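Hypothetical protein (Bacteroides caccae, PDB 4M8R) is of unknown function, and joins an N-terminal Ig-like domain to a WD40-like beta-propeller domain of the DUF4784 family. Local coordinates at residues P150-V155 with G166-N171; V173-F178 with F191-T196. One frame throughout, in Å; residues are numbered along the deposited sequence.

Interaction 1 (P150-V155 with G166-N171); sequences PDFRSV and GLAEEN
Arg-153 and Leu-167 form an antiparallel hydrogen-bonded pair. The bond from Leu-167 N to Arg-153 O is 2.8 Å long and nearly straight, with an angle of 167° at the hydrogen. The return bond, Arg-153 N to Leu-167 O, is weak. One side chain adds a third bond. Asp-151 OD2 accepts from Glu-169 N at 2.8 Å, on the syn side of the carboxylate. Asp-151 has CG between its backbone N and carbonyl carbon (chi1 57°), and the carboxylate reaches the Glu-169 amide from there.

Phe-152 CE1 lies 3.3 Å from Gly-166 CA, where a CB would clash with the ring and with Arg-153 O. Ala-168 CB sits at the edge of the same ring. The polar end of Arg-153 passes a methyl, with NH2 3.9 Å from Leu-167 CD1. The guanidinium has its polar partners elsewhere, in Gln-174, Asp-259 and the carbonyl of Phe-257.

The contact lies in the hairpin of strands 153-156 and 163-170. Strand 153-156 is outermost, within this chain, in a four-stranded antiparallel sheet, consistent with a blade of the WD40-like propeller. Strand 173-180 flanks 163-170 on its other side.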
loop_
_atom_site.group_PDB
_atom_site.type_symbol
_atom_site.label_atom_id
_atom_site.label_comp_id
_atom_site.label_asym_id
_atom_site.label_seq_id
_atom_site.Cartn_x
_atom_site.Cartn_y
_atom_site.Cartn_z
ATOM N N PRO A 150 -29.040 12.528 25.867
ATOM C CA PRO A 150 -28.995 13.991 25.794
ATOM C C PRO A 150 -27.716 14.599 26.358
ATOM O O PRO A 150 -27.399 15.742 26.056
ATOM C CB PRO A 150 -30.206 14.425 26.624
ATOM C CG PRO A 150 -30.446 13.301 27.569
ATOM C CD PRO A 150 -30.032 12.053 26.848
ATOM N N ASP A 151 -26.991 13.826 27.160
ATOM C CA ASP A 151 -25.736 14.271 27.769
ATOM C C ASP A 151 -24.504 13.935 26.914
ATOM O O ASP A 151 -23.374 14.012 27.406
ATOM C CB ASP A 151 -25.589 13.651 29.170
ATOM C CG ASP A 151 -25.645 12.120 29.157
ATOM O OD1 ASP A 151 -26.355 11.541 28.298
ATOM O OD2 ASP A 151 -24.986 11.497 30.015
ATOM N N PHE A 152 -24.724 13.577 25.646
ATOM C CA PHE A 152 -23.649 13.180 24.732
ATOM C C PHE A 152 -22.539 14.218 24.748
ATOM O O PHE A 152 -22.787 15.409 24.593
ATOM C CB PHE A 152 -24.200 12.997 23.311
ATOM C CG PHE A 152 -23.346 12.142 22.404
ATOM C CD1 PHE A 152 -22.752 10.969 22.856
ATOM C CD2 PHE A 152 -23.193 12.481 21.065
ATOM C CE1 PHE A 152 -21.994 10.182 22.006
ATOM C CE2 PHE A 152 -22.441 11.694 20.208
ATOM C CZ PHE A 152 -21.840 10.543 20.681
ATOM N N ARG A 153 -21.312 13.743 24.923
ATOM C CA ARG A 153 -20.206 14.577 25.366
ATOM C C ARG A 153 -18.912 14.146 24.687
ATOM O O ARG A 153 -18.770 12.985 24.316
ATOM C CB ARG A 153 -20.075 14.385 26.870
ATOM C CG ARG A 153 -19.389 15.495 27.629
ATOM C CD ARG A 153 -19.629 15.301 29.118
ATOM N NE ARG A 153 -19.097 14.018 29.590
ATOM C CZ ARG A 153 -18.077 13.870 30.439
ATOM N NH1 ARG A 153 -17.444 14.923 30.957
ATOM N NH2 ARG A 153 -17.692 12.649 30.788
ATOM N N SER A 154 -17.970 15.075 24.542
ATOM C CA SER A 154 -16.637 14.760 24.023
ATOM C C SER A 154 -16.741 14.117 22.645
ATOM O O SER A 154 -16.145 13.073 22.373
ATOM C CB SER A 154 -15.899 13.836 24.996
ATOM O OG SER A 154 -14.532 13.726 24.651
ATOM N N VAL A 155 -17.502 14.763 21.777
ATOM C CA VAL A 155 -17.897 14.163 20.516
ATOM C C VAL A 155 -16.777 14.233 19.485
ATOM O O VAL A 155 -16.207 15.295 19.243
ATOM C CB VAL A 155 -19.169 14.830 19.974
ATOM C CG1 VAL A 155 -19.594 14.182 18.668
ATOM C CG2 VAL A 155 -20.278 14.725 21.012
ATOM N N GLY A 166 -18.718 9.383 21.252
ATOM C CA GLY A 166 -18.708 10.289 22.400
ATOM C C GLY A 166 -19.074 9.553 23.676
ATOM O O GLY A 166 -19.328 8.351 23.650
ATOM N N LEU A 167 -19.105 10.277 24.789
ATOM C CA LEU A 167 -19.420 9.689 26.087
ATOM C C LEU A 167 -20.825 10.062 26.534
ATOM O O LEU A 167 -21.276 11.185 26.306
ATOM C CB LEU A 167 -18.420 10.165 27.135
ATOM C CG LEU A 167 -16.953 9.871 26.837
ATOM C CD1 LEU A 167 -16.072 10.480 27.915
ATOM C CD2 LEU A 167 -16.715 8.373 26.724
ATOM N N ALA A 168 -21.502 9.114 27.179
ATOM C CA ALA A 168 -22.828 9.342 27.740
ATOM C C ALA A 168 -23.063 8.445 28.951
ATOM O O ALA A 168 -22.434 7.396 29.094
ATOM C CB ALA A 168 -23.896 9.095 26.692
ATOM N N GLU A 169 -23.965 8.878 29.827
ATOM C CA GLU A 169 -24.287 8.135 31.039
ATOM C C GLU A 169 -25.057 6.875 30.681
ATOM O O GLU A 169 -26.015 6.927 29.915
ATOM C CB GLU A 169 -25.127 8.994 31.985
ATOM C CG GLU A 169 -25.333 8.392 33.369
ATOM C CD GLU A 169 -24.214 8.733 34.338
ATOM O OE1 GLU A 169 -23.054 8.895 33.901
ATOM O OE2 GLU A 169 -24.501 8.844 35.547
ATOM N N GLU A 170 -24.626 5.748 31.235
ATOM C CA GLU A 170 -25.311 4.474 31.046
ATOM C C GLU A 170 -24.990 3.570 32.226
ATOM O O GLU A 170 -23.817 3.342 32.530
ATOM C CB GLU A 170 -24.874 3.814 29.735
ATOM C CG GLU A 170 -25.681 2.579 29.333
ATOM C CD GLU A 170 -26.992 2.907 28.632
ATOM O OE1 GLU A 170 -27.617 3.941 28.958
ATOM O OE2 GLU A 170 -27.402 2.121 27.751
ATOM N N ASN A 171 -26.033 3.071 32.888
ATOM C CA ASN A 171 -25.882 2.248 34.087
ATOM C C ASN A 171 -25.013 2.925 35.147
ATOM O O ASN A 171 -24.173 2.287 35.778
ATOM C CB ASN A 171 -25.324 0.861 33.728
ATOM C CG ASN A 171 -26.212 0.109 32.749
ATOM O OD1 ASN A 171 -27.436 0.233 32.783
ATOM N ND2 ASN A 171 -25.597 -0.686 31.880
#

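Interaction 2 (V173-F178 with F191-T196); sequences VQQPFF and FYDYNT
Val-173 lies against Asn-195, with its CG1 3.9 Å from Asn-195 CB. Its CG2 lies near Asp-193 O. Asn-195 has CG anti to its backbone N (chi1 -172°), and OD1 comes to the Gln-174 amide. This OD1 accepts from Gln-174 N at 2.9 Å. The bond is fairly straight, and the donor lies in the carbonyl plane of the side-chain amide.

Gln-174 O is gripped by Thr-196 twice. Thr-196 OG1 donates to it at 2.9 Å from above the carbonyl plane, 40° out of it. Thr-196 N gives a weak bond of 2.8 Å to the same Gln-174 O. Thr-196 OG1 also touches Pro-176 CD and has a further partner in Gln-211. The polar end of Gln-174 turns away from the loop to Arg-153 and Glu-169.

The Gln-175 chain is extended beyond CG, and its amide comes close to the loop. Its NE2 donates to Asp-193 OD1 at 2.8 Å and meets the anti lone pair. The amide and carboxylate planes are 86° apart. NE2 also bonds to Glu-170 O. An alanine here would remove the amide shared by Asp-193 OD1 and Glu-170 O, and would probably leave the inverse gamma turn centred on Asp-193 less firmly tied to the strand.

Around the turn, Phe-191 CD2 lies over the centre of one face of the Tyr-192 ring, and Tyr-194 OH lies over the opposite face toward the rim. Phe-191 also meets Phe-93 of the second subunit edge-to-face.

The loop leads from this propeller-like sheet to strand 196-201 of the next, and is held chiefly by polar bonds. Asp-193 OD1 takes two neutral amide donors, Gln-175 NE2 and Asn-171 ND2, so hydrogen bonds hold it to the strand and to the turn before it.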
loop_
_atom_site.group_PDB
_atom_site.type_symbol
_atom_site.label_atom_id
_atom_site.label_comp_id
_atom_site.label_asym_id
_atom_site.label_seq_id
_atom_site.Cartn_x
_atom_site.Cartn_y
_atom_site.Cartn_z
ATOM N N VAL A 173 -22.590 5.147 34.944
ATOM C CA VAL A 173 -21.224 5.561 34.600
ATOM C C VAL A 173 -21.118 6.101 33.182
ATOM O O VAL A 173 -22.012 5.909 32.361
ATOM C CB VAL A 173 -20.200 4.413 34.767
ATOM C CG1 VAL A 173 -20.090 3.992 36.226
ATOM C CG2 VAL A 173 -20.554 3.223 33.883
ATOM N N GLN A 174 -20.005 6.777 32.914
ATOM C CA GLN A 174 -19.699 7.301 31.588
ATOM C C GLN A 174 -19.182 6.175 30.696
ATOM O O GLN A 174 -18.256 5.451 31.076
ATOM C CB GLN A 174 -18.659 8.430 31.684
ATOM C CG GLN A 174 -19.199 9.728 32.270
ATOM C CD GLN A 174 -20.184 10.424 31.336
ATOM O OE1 GLN A 174 -19.827 10.826 30.230
ATOM N NE2 GLN A 174 -21.422 10.582 31.785
ATOM N N GLN A 175 -19.787 6.039 29.517
ATOM C CA GLN A 175 -19.436 4.988 28.566
ATOM C C GLN A 175 -19.422 5.514 27.137
ATOM O O GLN A 175 -20.143 6.456 26.810
ATOM C CB GLN A 175 -20.441 3.847 28.646
ATOM C CG GLN A 175 -20.529 3.194 30.011
ATOM C CD GLN A 175 -21.116 1.796 29.933
ATOM O OE1 GLN A 175 -20.598 0.940 29.215
ATOM N NE2 GLN A 175 -22.184 1.551 30.688
ATOM N N PRO A 176 -18.605 4.895 26.271
ATOM C CA PRO A 176 -18.539 5.321 24.882
ATOM C C PRO A 176 -19.675 4.765 24.027
ATOM O O PRO A 176 -20.018 3.583 24.143
ATOM C CB PRO A 176 -17.197 4.767 24.411
ATOM C CG PRO A 176 -16.976 3.571 25.257
ATOM C CD PRO A 176 -17.573 3.895 26.589
ATOM N N PHE A 177 -20.228 5.628 23.175
ATOM C CA PHE A 177 -21.257 5.256 22.207
ATOM C C PHE A 177 -20.922 5.766 20.817
ATOM O O PHE A 177 -20.231 6.768 20.668
ATOM C CB PHE A 177 -22.595 5.848 22.619
ATOM C CG PHE A 177 -23.176 5.210 23.833
ATOM C CD1 PHE A 177 -24.010 4.111 23.714
ATOM C CD2 PHE A 177 -22.880 5.699 25.093
ATOM C CE1 PHE A 177 -24.548 3.513 24.834
ATOM C CE2 PHE A 177 -23.411 5.104 26.214
ATOM C CZ PHE A 177 -24.247 4.011 26.086
ATOM N N PHE A 178 -21.445 5.073 19.809
ATOM C CA PHE A 178 -21.359 5.503 18.423
ATOM C C PHE A 178 -22.762 5.807 17.913
ATOM O O PHE A 178 -23.646 4.953 17.982
ATOM C CB PHE A 178 -20.729 4.399 17.573
ATOM C CG PHE A 178 -20.739 4.678 16.090
ATOM C CD1 PHE A 178 -19.859 5.597 15.536
ATOM C CD2 PHE A 178 -21.608 4.001 15.250
ATOM C CE1 PHE A 178 -19.862 5.849 14.178
ATOM C CE2 PHE A 178 -21.612 4.245 13.887
ATOM C CZ PHE A 178 -20.740 5.170 13.347
ATOM N N PHE A 191 -17.740 -3.385 26.085
ATOM C CA PHE A 191 -18.428 -4.590 26.511
ATOM C C PHE A 191 -18.851 -4.475 27.972
ATOM O O PHE A 191 -20.005 -4.727 28.299
ATOM C CB PHE A 191 -17.558 -5.831 26.304
ATOM C CG PHE A 191 -18.301 -7.111 26.507
ATOM C CD1 PHE A 191 -19.158 -7.585 25.527
ATOM C CD2 PHE A 191 -18.179 -7.825 27.694
ATOM C CE1 PHE A 191 -19.862 -8.758 25.719
ATOM C CE2 PHE A 191 -18.880 -8.997 27.892
ATOM C CZ PHE A 191 -19.722 -9.466 26.904
ATOM N N TYR A 192 -17.921 -4.097 28.840
ATOM C CA TYR A 192 -18.225 -3.962 30.262
ATOM C C TYR A 192 -18.666 -2.542 30.603
ATOM O O TYR A 192 -18.389 -1.594 29.872
ATOM C CB TYR A 192 -17.021 -4.357 31.125
ATOM C CG TYR A 192 -16.680 -5.833 31.091
ATOM C CD1 TYR A 192 -17.594 -6.795 31.522
ATOM C CD2 TYR A 192 -15.434 -6.268 30.649
ATOM C CE1 TYR A 192 -17.278 -8.145 31.497
ATOM C CE2 TYR A 192 -15.110 -7.614 30.621
ATOM C CZ TYR A 192 -16.032 -8.548 31.044
ATOM O OH TYR A 192 -15.694 -9.879 31.007
ATOM N N ASP A 193 -19.350 -2.414 31.735
ATOM C CA ASP A 193 -19.853 -1.131 32.219
ATOM C C ASP A 193 -18.819 -0.470 33.126
ATOM O O ASP A 193 -19.040 -0.319 34.319
ATOM C CB ASP A 193 -21.177 -1.337 32.965
ATOM C CG ASP A 193 -22.274 -1.885 32.067
ATOM O OD1 ASP A 193 -22.685 -1.175 31.127
ATOM O OD2 ASP A 193 -22.723 -3.024 32.306
ATOM N N TYR A 194 -17.683 -0.091 32.547
ATOM C CA TYR A 194 -16.617 0.565 33.296
ATOM C C TYR A 194 -16.669 2.061 33.025
ATOM O O TYR A 194 -16.871 2.485 31.890
ATOM C CB TYR A 194 -15.242 0.002 32.906
ATOM C CG TYR A 194 -15.017 -1.476 33.227
ATOM C CD1 TYR A 194 -15.674 -2.100 34.292
ATOM C CD2 TYR A 194 -14.110 -2.241 32.487
ATOM C CE1 TYR A 194 -15.456 -3.438 34.589
ATOM C CE2 TYR A 194 -13.882 -3.581 32.783
ATOM C CZ TYR A 194 -14.559 -4.176 33.836
ATOM O OH TYR A 194 -14.357 -5.506 34.147
ATOM N N ASN A 195 -16.488 2.859 34.070
ATOM C CA ASN A 195 -16.521 4.308 33.932
ATOM C C ASN A 195 -15.373 4.793 33.059
ATOM O O ASN A 195 -14.247 4.315 33.177
ATOM C CB ASN A 195 -16.450 4.983 35.304
ATOM C CG ASN A 195 -16.675 6.483 35.232
ATOM O OD1 ASN A 195 -17.669 6.945 34.673
ATOM N ND2 ASN A 195 -15.743 7.249 35.784
ATOM N N THR A 196 -15.675 5.750 32.191
ATOM C CA THR A 196 -14.722 6.252 31.219
ATOM C C THR A 196 -14.320 7.693 31.541
ATOM O O THR A 196 -15.149 8.600 31.488
ATOM C CB THR A 196 -15.338 6.190 29.813
ATOM O OG1 THR A 196 -15.884 4.882 29.594
ATOM C CG2 THR A 196 -14.295 6.495 28.744
#

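In the fold
The two contacts follow in series along the chain. Interaction 1 comes first and closes the hairpin from strand 153-156 to strand 163-170. The chain then turns into strand 173-180, and interaction 2 opens. It closes after strand 186-188, where the loop 191-196 returns to the start of 173-180. The contacts neither nest nor cross. Their centres are about 9 Å apart, and they meet through neighbouring strands 163-170 and 173-180. Gly-166 O probably bonds to Phe-177 N. Interaction 1 pairs two strands of one four-stranded sheet of the WD40-like domain. Interaction 2, with Leu-167 CD2 packed on Thr-196 CG2, ties that sheet to strand 196-201 of the next.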